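Local coordinates for protein clp gene regulator (ClgR) (Corynebacterium glutamicum, PDB 3F52) that probably binds promoter DNA through a helix-turn-helix domain and activates transcription, as a regulator of clp protease genes in actinomycetes, at residues R26-A31 / E62-V68; F36-K40 / A79-S83; L47-S51 / S75-L80. Residues are numbered along the deposited sequence.

Interaction 1. Residues R26-A31 / E62-V68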
ATOM      1  N   ARG B  26       0.741  -6.360  -0.455  1.00 26.74           N
ATOM      2  CA  ARG B  26       1.724  -6.473  -1.522  1.00 25.78           C
ATOM      3  C   ARG B  26       1.228  -7.359  -2.661  1.00 26.42           C
ATOM      4  O   ARG B  26       1.583  -7.110  -3.798  1.00 27.01           O
ATOM      5  CB  ARG B  26       3.106  -6.926  -1.010  1.00 26.20           C
ATOM      6  CG  ARG B  26       3.107  -8.253  -0.246  1.00 24.22           C
ATOM      7  CD  ARG B  26       4.569  -8.752  -0.165  1.00 24.71           C
ATOM      8  NE  ARG B  26       4.720 -10.002   0.576  1.00 22.80           N
ATOM      9  CZ  ARG B  26       4.809 -10.098   1.902  1.00 23.44           C
ATOM     10  NH1 ARG B  26       4.935 -11.296   2.454  1.00 22.42           N
ATOM     11  NH2 ARG B  26       4.693  -9.001   2.678  1.00 23.07           N
ATOM     12  N   GLU B  27       0.445  -8.395  -2.334  1.00 25.12           N
ATOM     13  CA  GLU B  27      -0.227  -9.247  -3.318  1.00 25.64           C
ATOM     14  C   GLU B  27      -1.264  -8.476  -4.129  1.00 26.66           C
ATOM     15  O   GLU B  27      -1.309  -8.580  -5.354  1.00 27.51           O
ATOM     16  CB  GLU B  27      -0.889 -10.418  -2.619  1.00 25.26           C
ATOM     17  CG  GLU B  27       0.161 -11.396  -2.043  1.00 23.54           C
ATOM     18  CD  GLU B  27      -0.416 -12.482  -1.187  1.00 27.23           C
ATOM     19  OE1 GLU B  27      -1.524 -12.291  -0.644  1.00 25.06           O
ATOM     20  OE2 GLU B  27       0.255 -13.529  -1.036  1.00 26.23           O
ATOM     21  N   ALA B  28      -2.088  -7.695  -3.437  1.00 27.03           N
ATOM     22  CA  ALA B  28      -3.130  -6.915  -4.120  1.00 28.25           C
ATOM     23  C   ALA B  28      -2.468  -5.827  -5.005  1.00 28.75           C
ATOM     24  O   ALA B  28      -2.843  -5.639  -6.160  1.00 30.26           O
ATOM     25  CB  ALA B  28      -4.084  -6.286  -3.065  1.00 27.91           C
ATOM     26  N   LEU B  29      -1.489  -5.127  -4.468  1.00 29.08           N
ATOM     27  CA  LEU B  29      -0.750  -4.122  -5.229  1.00 30.62           C
ATOM     28  C   LEU B  29      -0.026  -4.735  -6.420  1.00 30.11           C
ATOM     29  O   LEU B  29      -0.011  -4.159  -7.522  1.00 29.35           O
ATOM     30  CB  LEU B  29       0.271  -3.458  -4.315  1.00 31.38           C
ATOM     31  CG  LEU B  29       0.749  -2.022  -4.407  1.00 36.77           C
ATOM     32  CD1 LEU B  29      -0.448  -1.076  -4.431  1.00 37.91           C
ATOM     33  CD2 LEU B  29       1.681  -1.673  -3.183  1.00 34.86           C
ATOM     34  N   GLY B  30       0.595  -5.902  -6.203  1.00 28.96           N
ATOM     35  CA  GLY B  30       1.267  -6.586  -7.334  1.00 28.71           C
ATOM     36  C   GLY B  30       0.301  -6.962  -8.447  1.00 28.81           C
ATOM     37  O   GLY B  30       0.599  -6.812  -9.631  1.00 29.19           O
ATOM     38  N   ALA B  31      -0.866  -7.461  -8.073  1.00 28.88           N
ATOM     39  CA  ALA B  31      -1.891  -7.847  -9.044  1.00 29.42           C
ATOM     40  C   ALA B  31      -2.384  -6.612  -9.821  1.00 29.07           C
ATOM     41  O   ALA B  31      -2.601  -6.691 -11.037  1.00 29.15           O
ATOM     42  CB  ALA B  31      -3.037  -8.552  -8.357  1.00 29.52           C
ATOM     43  N   GLU B  62       5.106  -8.113  -8.720  1.00 27.33           N
ATOM     44  CA  GLU B  62       3.794  -8.441  -9.300  1.00 28.65           C
ATOM     45  C   GLU B  62       3.139  -9.650  -8.636  1.00 28.03           C
ATOM     46  O   GLU B  62       1.910  -9.696  -8.504  1.00 28.71           O
ATOM     47  CB  GLU B  62       3.890  -8.677 -10.803  1.00 27.86           C
ATOM     48  CG  GLU B  62       4.169  -7.412 -11.596  1.00 28.09           C
ATOM     49  CD  GLU B  62       4.125  -7.622 -13.121  1.00 30.47           C
ATOM     50  OE1 GLU B  62       4.054  -8.778 -13.586  1.00 33.76           O
ATOM     51  OE2 GLU B  62       4.148  -6.612 -13.853  1.00 30.56           O
ATOM     52  N   ARG B  63       3.967 -10.589  -8.165  1.00 27.77           N
ATOM     53  CA  ARG B  63       3.458 -11.785  -7.500  1.00 27.59           C
ATOM     54  C   ARG B  63       3.239 -11.640  -5.980  1.00 27.45           C
ATOM     55  O   ARG B  63       2.902 -12.616  -5.318  1.00 27.42           O
ATOM     56  CB  ARG B  63       4.362 -12.992  -7.811  1.00 27.70           C
ATOM     57  CG  ARG B  63       4.108 -13.524  -9.226  1.00 31.02           C
ATOM     58  CD  ARG B  63       4.874 -14.803  -9.510  1.00 33.87           C
ATOM     59  NE  ARG B  63       6.308 -14.560  -9.634  1.00 33.85           N
ATOM     60  CZ  ARG B  63       7.204 -14.798  -8.684  1.00 33.64           C
ATOM     61  NH1 ARG B  63       8.490 -14.540  -8.936  1.00 35.22           N
ATOM     62  NH2 ARG B  63       6.836 -15.307  -7.505  1.00 30.40           N
ATOM     63  N   GLY B  64       3.436 -10.437  -5.442  1.00 26.08           N
ATOM     64  CA  GLY B  64       3.182 -10.188  -4.015  1.00 26.06           C
ATOM     65  C   GLY B  64       4.269 -10.762  -3.156  1.00 25.83           C
ATOM     66  O   GLY B  64       4.033 -11.174  -2.016  1.00 25.25           O
ATOM     67  N   ARG B  65       5.489 -10.796  -3.701  1.00 26.03           N
ATOM     68  CA  ARG B  65       6.627 -11.348  -2.954  1.00 26.73           C
ATOM     69  C   ARG B  65       7.723 -10.327  -2.659  1.00 27.92           C
ATOM     70  O   ARG B  65       8.837 -10.698  -2.238  1.00 28.63           O
ATOM     71  CB  ARG B  65       7.191 -12.560  -3.695  1.00 25.71           C
ATOM     72  CG  ARG B  65       6.119 -13.651  -3.976  1.00 25.38           C
ATOM     73  CD  ARG B  65       5.634 -14.271  -2.631  1.00 23.89           C
ATOM     74  NE  ARG B  65       4.606 -15.295  -2.819  1.00 23.56           N
ATOM     75  CZ  ARG B  65       3.313 -15.130  -2.536  1.00 21.08           C
ATOM     76  NH1 ARG B  65       2.458 -16.139  -2.758  1.00 23.83           N
ATOM     77  NH2 ARG B  65       2.885 -13.981  -2.040  1.00 21.38           N
ATOM     78  N   LYS B  66       7.413  -9.049  -2.881  1.00 28.71           N
ATOM     79  CA  LYS B  66       8.308  -7.962  -2.484  1.00 30.91           C
ATOM     80  C   LYS B  66       7.547  -6.852  -1.808  1.00 30.94           C
ATOM     81  O   LYS B  66       6.505  -6.428  -2.301  1.00 31.43           O
ATOM     82  CB  LYS B  66       8.986  -7.344  -3.709  1.00 31.29           C
ATOM     83  CG  LYS B  66      10.003  -8.174  -4.351  1.00 35.46           C
ATOM     84  CD  LYS B  66      11.321  -8.112  -3.614  1.00 39.02           C
ATOM     85  CE  LYS B  66      12.399  -8.772  -4.454  1.00 43.48           C
ATOM     86  NZ  LYS B  66      13.545  -9.199  -3.620  1.00 47.28           N
ATOM     87  N   GLU B  67       8.081  -6.357  -0.701  1.00 31.80           N
ATOM     88  CA  GLU B  67       7.589  -5.119  -0.126  1.00 34.57           C
ATOM     89  C   GLU B  67       8.355  -3.953  -0.776  1.00 36.18           C
ATOM     90  O   GLU B  67       9.582  -3.872  -0.628  1.00 38.68           O
ATOM     91  CB  GLU B  67       7.831  -5.130   1.381  1.00 34.02           C
ATOM     92  CG  GLU B  67       6.894  -6.036   2.186  1.00 32.78           C
ATOM     93  CD  GLU B  67       5.462  -5.495   2.231  1.00 33.77           C
ATOM     94  OE1 GLU B  67       5.240  -4.270   2.465  1.00 32.78           O
ATOM     95  OE2 GLU B  67       4.554  -6.306   2.004  1.00 30.01           O
ATOM     96  N   VAL B  68       7.640  -3.078  -1.476  1.00 37.43           N
ATOM     97  CA  VAL B  68       8.238  -2.008  -2.308  1.00 38.06           C
ATOM     98  C   VAL B  68       8.239  -0.711  -1.510  1.00 36.77           C
ATOM     99  O   VAL B  68       7.274  -0.446  -0.798  1.00 36.96           O
ATOM    100  CB  VAL B  68       7.448  -1.844  -3.663  1.00 38.02           C
ATOM    101  CG1 VAL B  68       6.002  -1.369  -3.469  1.00 40.15           C
ATOM    102  CG2 VAL B  68       8.163  -0.902  -4.633  1.00 40.40           C
TER
HETATM  103  O   HOH W   1       0.108 -10.657  -6.659  1.00 24.09           O
HETATM  104  O   HOH W   2      -0.321 -15.996  -1.633  1.00 47.41           O

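Interaction 2. Residues F36-K40 / A79-S83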
ATOM      1  N   PHE B  36      -2.248  -3.136 -14.814  1.00 32.74           N
ATOM      2  CA  PHE B  36      -1.912  -1.866 -15.475  1.00 31.81           C
ATOM      3  C   PHE B  36      -0.872  -2.094 -16.576  1.00 32.15           C
ATOM      4  O   PHE B  36      -0.921  -1.459 -17.634  1.00 31.44           O
ATOM      5  CB  PHE B  36      -1.375  -0.825 -14.489  1.00 31.74           C
ATOM      6  CG  PHE B  36      -2.447  -0.018 -13.788  1.00 32.24           C
ATOM      7  CD1 PHE B  36      -3.162  -0.560 -12.711  1.00 31.78           C
ATOM      8  CD2 PHE B  36      -2.740   1.279 -14.196  1.00 34.16           C
ATOM      9  CE1 PHE B  36      -4.152   0.189 -12.040  1.00 29.97           C
ATOM     10  CE2 PHE B  36      -3.728   2.053 -13.531  1.00 32.92           C
ATOM     11  CZ  PHE B  36      -4.438   1.495 -12.456  1.00 32.33           C
ATOM     12  N   ARG B  37       0.074  -2.991 -16.320  1.00 32.70           N
ATOM     13  CA  ARG B  37       1.089  -3.337 -17.331  1.00 33.49           C
ATOM     14  C   ARG B  37       0.465  -4.057 -18.520  1.00 35.46           C
ATOM     15  O   ARG B  37       0.787  -3.763 -19.683  1.00 35.80           O
ATOM     16  CB  ARG B  37       2.214  -4.187 -16.711  1.00 33.50           C
ATOM     17  CG  ARG B  37       3.290  -4.582 -17.718  1.00 33.26           C
ATOM     18  CD  ARG B  37       4.487  -5.272 -17.068  1.00 32.64           C
ATOM     19  NE  ARG B  37       4.162  -6.558 -16.451  1.00 31.96           N
ATOM     20  CZ  ARG B  37       3.936  -7.690 -17.117  1.00 34.05           C
ATOM     21  NH1 ARG B  37       3.961  -7.730 -18.450  1.00 34.37           N
ATOM     22  NH2 ARG B  37       3.676  -8.800 -16.444  1.00 34.73           N
ATOM     23  N   ALA B  38      -0.434  -4.996 -18.235  1.00 37.23           N
ATOM     24  CA  ALA B  38      -1.100  -5.757 -19.290  1.00 38.70           C
ATOM     25  C   ALA B  38      -1.971  -4.850 -20.139  1.00 39.81           C
ATOM     26  O   ALA B  38      -2.001  -4.988 -21.367  1.00 39.96           O
ATOM     27  CB  ALA B  38      -1.916  -6.891 -18.704  1.00 38.94           C
ATOM     28  N   ASP B  39      -2.667  -3.916 -19.490  1.00 41.01           N
ATOM     29  CA  ASP B  39      -3.514  -2.951 -20.192  1.00 42.04           C
ATOM     30  C   ASP B  39      -2.700  -2.120 -21.176  1.00 41.94           C
ATOM     31  O   ASP B  39      -3.183  -1.771 -22.256  1.00 41.16           O
ATOM     32  CB  ASP B  39      -4.220  -2.002 -19.211  1.00 42.57           C
ATOM     33  CG  ASP B  39      -5.417  -2.646 -18.499  1.00 45.94           C
ATOM     34  OD1 ASP B  39      -5.861  -3.745 -18.908  1.00 49.97           O
ATOM     35  OD2 ASP B  39      -5.920  -2.038 -17.523  1.00 50.36           O
ATOM     36  N   LYS B  40      -1.479  -1.780 -20.777  1.00 41.75           N
ATOM     37  CA  LYS B  40      -0.623  -0.918 -21.581  1.00 41.99           C
ATOM     38  C   LYS B  40       0.119  -1.717 -22.653  1.00 41.23           C
ATOM     39  O   LYS B  40       0.746  -1.139 -23.547  1.00 41.52           O
ATOM     40  CB  LYS B  40       0.346  -0.145 -20.684  1.00 42.13           C
ATOM     41  CG  LYS B  40       0.581   1.263 -21.156  1.00 44.03           C
ATOM     42  CD  LYS B  40       1.688   1.939 -20.383  1.00 46.98           C
ATOM     43  CE  LYS B  40       1.891   3.372 -20.875  1.00 48.18           C
ATOM     44  NZ  LYS B  40       0.706   4.244 -20.608  1.00 49.03           N
ATOM     45  N   ALA B  79       6.540   5.038 -14.861  1.00 34.16           N
ATOM     46  CA  ALA B  79       6.907   4.275 -16.062  1.00 33.99           C
ATOM     47  C   ALA B  79       5.690   3.663 -16.782  1.00 34.27           C
ATOM     48  O   ALA B  79       5.698   3.525 -18.004  1.00 34.07           O
ATOM     49  CB  ALA B  79       7.922   3.214 -15.726  1.00 33.89           C
ATOM     50  N   LEU B  80       4.653   3.304 -16.030  1.00 34.77           N
ATOM     51  CA  LEU B  80       3.376   2.850 -16.604  1.00 35.21           C
ATOM     52  C   LEU B  80       2.473   4.004 -17.026  1.00 35.35           C
ATOM     53  O   LEU B  80       1.450   3.790 -17.687  1.00 36.35           O
ATOM     54  CB  LEU B  80       2.612   1.984 -15.589  1.00 35.97           C
ATOM     55  CG  LEU B  80       3.052   0.535 -15.351  1.00 35.44           C
ATOM     56  CD1 LEU B  80       2.429   0.001 -14.069  1.00 37.49           C
ATOM     57  CD2 LEU B  80       2.711  -0.341 -16.561  1.00 39.10           C
ATOM     58  N   GLY B  81       2.819   5.223 -16.627  1.00 35.42           N
ATOM     59  CA  GLY B  81       1.973   6.384 -16.912  1.00 35.23           C
ATOM     60  C   GLY B  81       0.700   6.347 -16.086  1.00 35.16           C
ATOM     61  O   GLY B  81      -0.327   6.899 -16.487  1.00 35.60           O
ATOM     62  N   ALA B  82       0.782   5.699 -14.926  1.00 34.46           N
ATOM     63  CA  ALA B  82      -0.350   5.519 -14.027  1.00 34.64           C
ATOM     64  C   ALA B  82      -0.108   6.332 -12.761  1.00 34.48           C
ATOM     65  O   ALA B  82       1.046   6.530 -12.377  1.00 34.35           O
ATOM     66  CB  ALA B  82      -0.495   4.029 -13.681  1.00 34.43           C
ATOM     67  N   SER B  83      -1.165   6.828 -12.117  1.00 33.76           N
ATOM     68  CA  SER B  83      -0.967   7.399 -10.773  1.00 33.28           C
ATOM     69  C   SER B  83      -0.908   6.288  -9.733  1.00 32.85           C
ATOM     70  O   SER B  83      -1.492   5.219  -9.926  1.00 32.82           O
ATOM     71  CB  SER B  83      -2.039   8.424 -10.398  1.00 33.62           C
ATOM     72  OG  SER B  83      -3.310   7.810 -10.256  1.00 34.54           O
TER

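Interaction 3. Residues L47-S51 / S75-L80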
ATOM      1  N   LEU B  47       8.999  -2.982 -18.861  1.00 33.08           N
ATOM      2  CA  LEU B  47       8.713  -2.199 -17.683  1.00 33.25           C
ATOM      3  C   LEU B  47       9.894  -2.224 -16.720  1.00 33.02           C
ATOM      4  O   LEU B  47      10.232  -1.204 -16.126  1.00 33.18           O
ATOM      5  CB  LEU B  47       7.430  -2.686 -16.981  1.00 32.99           C
ATOM      6  CG  LEU B  47       7.003  -1.839 -15.773  1.00 33.60           C
ATOM      7  CD1 LEU B  47       6.867  -0.372 -16.148  1.00 35.06           C
ATOM      8  CD2 LEU B  47       5.709  -2.341 -15.147  1.00 31.30           C
ATOM      9  N   ALA B  48      10.511  -3.389 -16.570  1.00 32.86           N
ATOM     10  CA  ALA B  48      11.658  -3.517 -15.692  1.00 33.37           C
ATOM     11  C   ALA B  48      12.761  -2.530 -16.097  1.00 34.00           C
ATOM     12  O   ALA B  48      13.216  -1.750 -15.263  1.00 33.97           O
ATOM     13  CB  ALA B  48      12.174  -4.952 -15.695  1.00 33.29           C
ATOM     14  N   GLU B  49      13.169  -2.535 -17.371  1.00 34.83           N
ATOM     15  CA  GLU B  49      14.194  -1.579 -17.813  1.00 36.04           C
ATOM     16  C   GLU B  49      13.762  -0.118 -17.611  1.00 35.98           C
ATOM     17  O   GLU B  49      14.544   0.683 -17.095  1.00 36.20           O
ATOM     18  CB  GLU B  49      14.735  -1.862 -19.226  1.00 36.22           C
ATOM     19  CG  GLU B  49      13.710  -2.009 -20.335  1.00 37.70           C
ATOM     20  CD  GLU B  49      14.343  -2.345 -21.696  1.00 37.88           C
ATOM     21  OE1 GLU B  49      15.490  -2.861 -21.735  1.00 40.18           O
ATOM     22  OE2 GLU B  49      13.687  -2.094 -22.738  1.00 40.86           O
ATOM     23  N   ALA B  50      12.517   0.210 -17.970  1.00 35.82           N
ATOM     24  CA  ALA B  50      11.969   1.549 -17.739  1.00 36.29           C
ATOM     25  C   ALA B  50      12.019   1.960 -16.252  1.00 37.15           C
ATOM     26  O   ALA B  50      12.294   3.120 -15.941  1.00 37.84           O
ATOM     27  CB  ALA B  50      10.543   1.644 -18.288  1.00 36.03           C
ATOM     28  N   SER B  51      11.786   1.003 -15.350  1.00 37.40           N
ATOM     29  CA  SER B  51      11.762   1.246 -13.890  1.00 38.10           C
ATOM     30  C   SER B  51      13.113   1.094 -13.185  1.00 38.56           C
ATOM     31  O   SER B  51      13.213   1.272 -11.966  1.00 39.06           O
ATOM     32  CB  SER B  51      10.741   0.328 -13.214  1.00 37.99           C
ATOM     33  OG  SER B  51       9.473   0.435 -13.832  1.00 38.37           O
ATOM     34  N   SER B  75       7.993   5.237  -8.961  1.00 33.02           N
ATOM     35  CA  SER B  75       8.786   5.084 -10.193  1.00 33.55           C
ATOM     36  C   SER B  75       8.174   4.110 -11.195  1.00 33.55           C
ATOM     37  O   SER B  75       8.111   4.404 -12.397  1.00 34.07           O
ATOM     38  CB  SER B  75      10.200   4.635  -9.851  1.00 33.88           C
ATOM     39  OG  SER B  75      10.880   5.697  -9.248  1.00 34.67           O
ATOM     40  N   VAL B  76       7.746   2.955 -10.700  1.00 33.47           N
ATOM     41  CA  VAL B  76       7.098   1.931 -11.526  1.00 33.20           C
ATOM     42  C   VAL B  76       5.781   2.463 -12.113  1.00 33.36           C
ATOM     43  O   VAL B  76       5.520   2.284 -13.302  1.00 33.46           O
ATOM     44  CB  VAL B  76       6.917   0.569 -10.748  1.00 33.34           C
ATOM     45  CG1 VAL B  76       6.190  -0.462 -11.579  1.00 33.76           C
ATOM     46  CG2 VAL B  76       8.286   0.002 -10.304  1.00 31.57           C
ATOM     47  N   CYS B  77       4.983   3.152 -11.292  1.00 33.27           N
ATOM     48  CA  CYS B  77       3.763   3.784 -11.779  1.00 33.40           C
ATOM     49  C   CYS B  77       4.028   4.881 -12.819  1.00 33.48           C
ATOM     50  O   CYS B  77       3.341   4.940 -13.833  1.00 33.18           O
ATOM     51  CB  CYS B  77       2.929   4.323 -10.615  1.00 33.05           C
ATOM     52  SG  CYS B  77       2.301   2.998  -9.556  1.00 34.05           S
ATOM     53  N   HIS B  78       4.993   5.763 -12.561  1.00 33.50           N
ATOM     54  CA  HIS B  78       5.388   6.768 -13.574  1.00 34.21           C
ATOM     55  C   HIS B  78       5.764   6.123 -14.916  1.00 34.03           C
ATOM     56  O   HIS B  78       5.343   6.591 -15.978  1.00 34.11           O
ATOM     57  CB  HIS B  78       6.511   7.682 -13.068  1.00 34.69           C
ATOM     58  CG  HIS B  78       6.834   8.813 -14.002  1.00 36.57           C
ATOM     59  ND1 HIS B  78       7.881   8.764 -14.899  1.00 39.69           N
ATOM     60  CD2 HIS B  78       6.243  10.018 -14.180  1.00 38.74           C
ATOM     61  CE1 HIS B  78       7.926   9.893 -15.585  1.00 39.17           C
ATOM     62  NE2 HIS B  78       6.941  10.670 -15.168  1.00 39.73           N
ATOM     63  N   ALA B  79       6.540   5.038 -14.861  1.00 34.16           N
ATOM     64  CA  ALA B  79       6.907   4.275 -16.062  1.00 33.99           C
ATOM     65  C   ALA B  79       5.690   3.663 -16.782  1.00 34.27           C
ATOM     66  O   ALA B  79       5.698   3.525 -18.004  1.00 34.07           O
ATOM     67  CB  ALA B  79       7.922   3.214 -15.726  1.00 33.89           C
ATOM     68  N   LEU B  80       4.653   3.304 -16.030  1.00 34.77           N
ATOM     69  CA  LEU B  80       3.376   2.850 -16.604  1.00 35.21           C
ATOM     70  C   LEU B  80       2.473   4.004 -17.026  1.00 35.35           C
ATOM     71  O   LEU B  80       1.450   3.790 -17.687  1.00 36.35           O
ATOM     72  CB  LEU B  80       2.612   1.984 -15.589  1.00 35.97           C
ATOM     73  CG  LEU B  80       3.052   0.535 -15.351  1.00 35.44           C
ATOM     74  CD1 LEU B  80       2.429   0.001 -14.069  1.00 37.49           C
ATOM     75  CD2 LEU B  80       2.711  -0.341 -16.561  1.00 39.10           C
TER

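Interaction 1. Residues R26-A31 / E62-V68
This is a helix-to-loop contact, close-packed along the backbone and ionic at its margin, in which the first turns of helix 25-40 rest on the loop joining helix 55-62 to helix 70-80. The close approach is measured by CA-CA distances of 3.6 Å for Glu-27 to Gly-64 and 3.7 Å for Gly-30 to Glu-62. In this backbone geometry an ideal CB on Gly-64 would clash with Glu-27 CG, and one on Gly-30 with Glu-62 O, so the absence of side chains permits the close approach. Gly-64 also ends helix 55-62 in a Schellman motif, with phi at 76°. Its CA lies 3.5 Å from Arg-26 O in a CA-H...O contact, and a water bridges Glu-27 O and Glu-62 O at 2.8 Å from each. Around this seam run two salt bridges, Arg-26 NH2 to Glu-67 OE2 (2.8 Å) and Arg-65 NH2 to Glu-27 OE2 (2.9 Å). Gly-64 O receives Arg-65 NH2 at 3.0 Å and, weakly, Arg-26 NE at 2.9 Å. The polar network continues into the second subunit: Arg-26 forms a salt bridge with its Glu-71, and Glu-67 OE2 a hydrogen bond with its Ser-70. Apolar packing is slight, Leu-29 CD2 to Val-68 CG1 at 4.3 Å. The chemistry thus implies a contact set by backbone fit, whose polar groups at Arg-26 and Glu-67 extend to the second subunit.

Interaction 2. Residues F36-K40 / A79-S83
Phe-36, the first residue of 36-40, directs its CA-CB bond at the turn that follows helix 70-80. Its CB lies 3.9 Å from Leu-80 CD1, and its ring atom CD2 lies 3.6 Å from Ala-82 CB, so the aromatic side chain spans Leu-80 at the helix end and Ala-82, two residues on. The Phe-36 side chain also touches Val-87 and Glu-90 of helix 84-92. Arg-37 follows, and here the helix backbone itself makes the contact: Leu-80 CD2 sits 3.5 Å from Arg-37 CA and 3.9 Å from its CB, at the closest CA-CA pairing of the two segments (6.6 Å). The guanidinium makes no contact with 79-83 and forms a salt bridge with Glu-62. Lys-40, one turn after Phe-36, is the polar member. Its CA-CB bond points toward 79-83, and its side chain, trans at chi2 and chi3 but turned at the end (chi4 65°), brings NZ to 3.0 Å from Leu-80 O, a hydrogen bond. Leu-80 is buried between these residues, contributing 97 of the 272 Å² covered in total. Gly-81 then leaves helical geometry with phi at 71°, and Ser-83 OG accepts from Asp-86 N. The arrangement is a Schellman C-cap followed two residues later by a serine N-cap, the short connection between helices 70-80 and 84-92 in an all-helical, XRE-family helix-turn-helix domain.

Interaction 3. Residues L47-S51 / S75-L80
Apolar packing makes up most of this contact between the C-terminal part of helix 44-51 and that of helix 70-80. The short axes approach to 9.1 Å and cross at 118°, so the helices meet steeply over a small patch of 258 Å². Leu-47 makes most of the apolar contacts: its CD2 lies 4.1 Å from Val-76 CG1 and 3.9 Å from Leu-80 CD2, while its CD1 lies 3.8 Å from Ala-79 CB. It therefore touches three residues on one face of helix 70-80. At the exposed margin two small side chains meet, Ala-50 CB to Ala-79 CB at 4.0 Å, and their short length lets the backbones come within 6.0 Å, CA to CA.

The polar atoms are arranged differently. Ser-51, with chi1 in the m well, donates its OG to Leu-47 O one turn back in its own helix at 2.9 Å. That same OG lies in van der Waals contact with the other helix, 3.6 Å from Val-76 CA and 3.7 Å from Ala-79 CB, where the CA atoms of Ser-51 and Val-76 are only 5.3 Å apart.

In the surrounding fold, Leu-47 also packs on Leu-58 of helix 55-62 and on Arg-37 of helix 25-40. Helix 44-51 is the first helix of the helix-turn-helix pair, with 55-62 as the second, by analogy with other XRE-type domains. With the hydroxyl's proton committed within its own helix, Ser-51 can be buried against apolar atoms, and the join depends on shape and hydrophobic burial.

In the fold
Interactions 1 and 2 use successive parts of helix 25-40 and lie on opposite sides of the chain's centre, about 15 Å apart between centres, yet a salt bridge joins them, Arg-37 NE to Glu-62 OE2 at 2.6 Å. Interactions 2 and 3 share Ala-79 and Leu-80 of helix 70-80, with centres about 8 Å apart; Leu-80 thus faces two helices. Interaction 2 is a surface contact, mixed apolar and polar, whereas interactions 1 and 3 are partly buried but different in chemistry: ionic and glycine-mediated beside the second subunit, against almost wholly apolar where no other chain of the assembly touches. Together they join helices 25-40 and 70-80 to the motif's two helices, 44-51 directly and 55-62 at its C-terminal end.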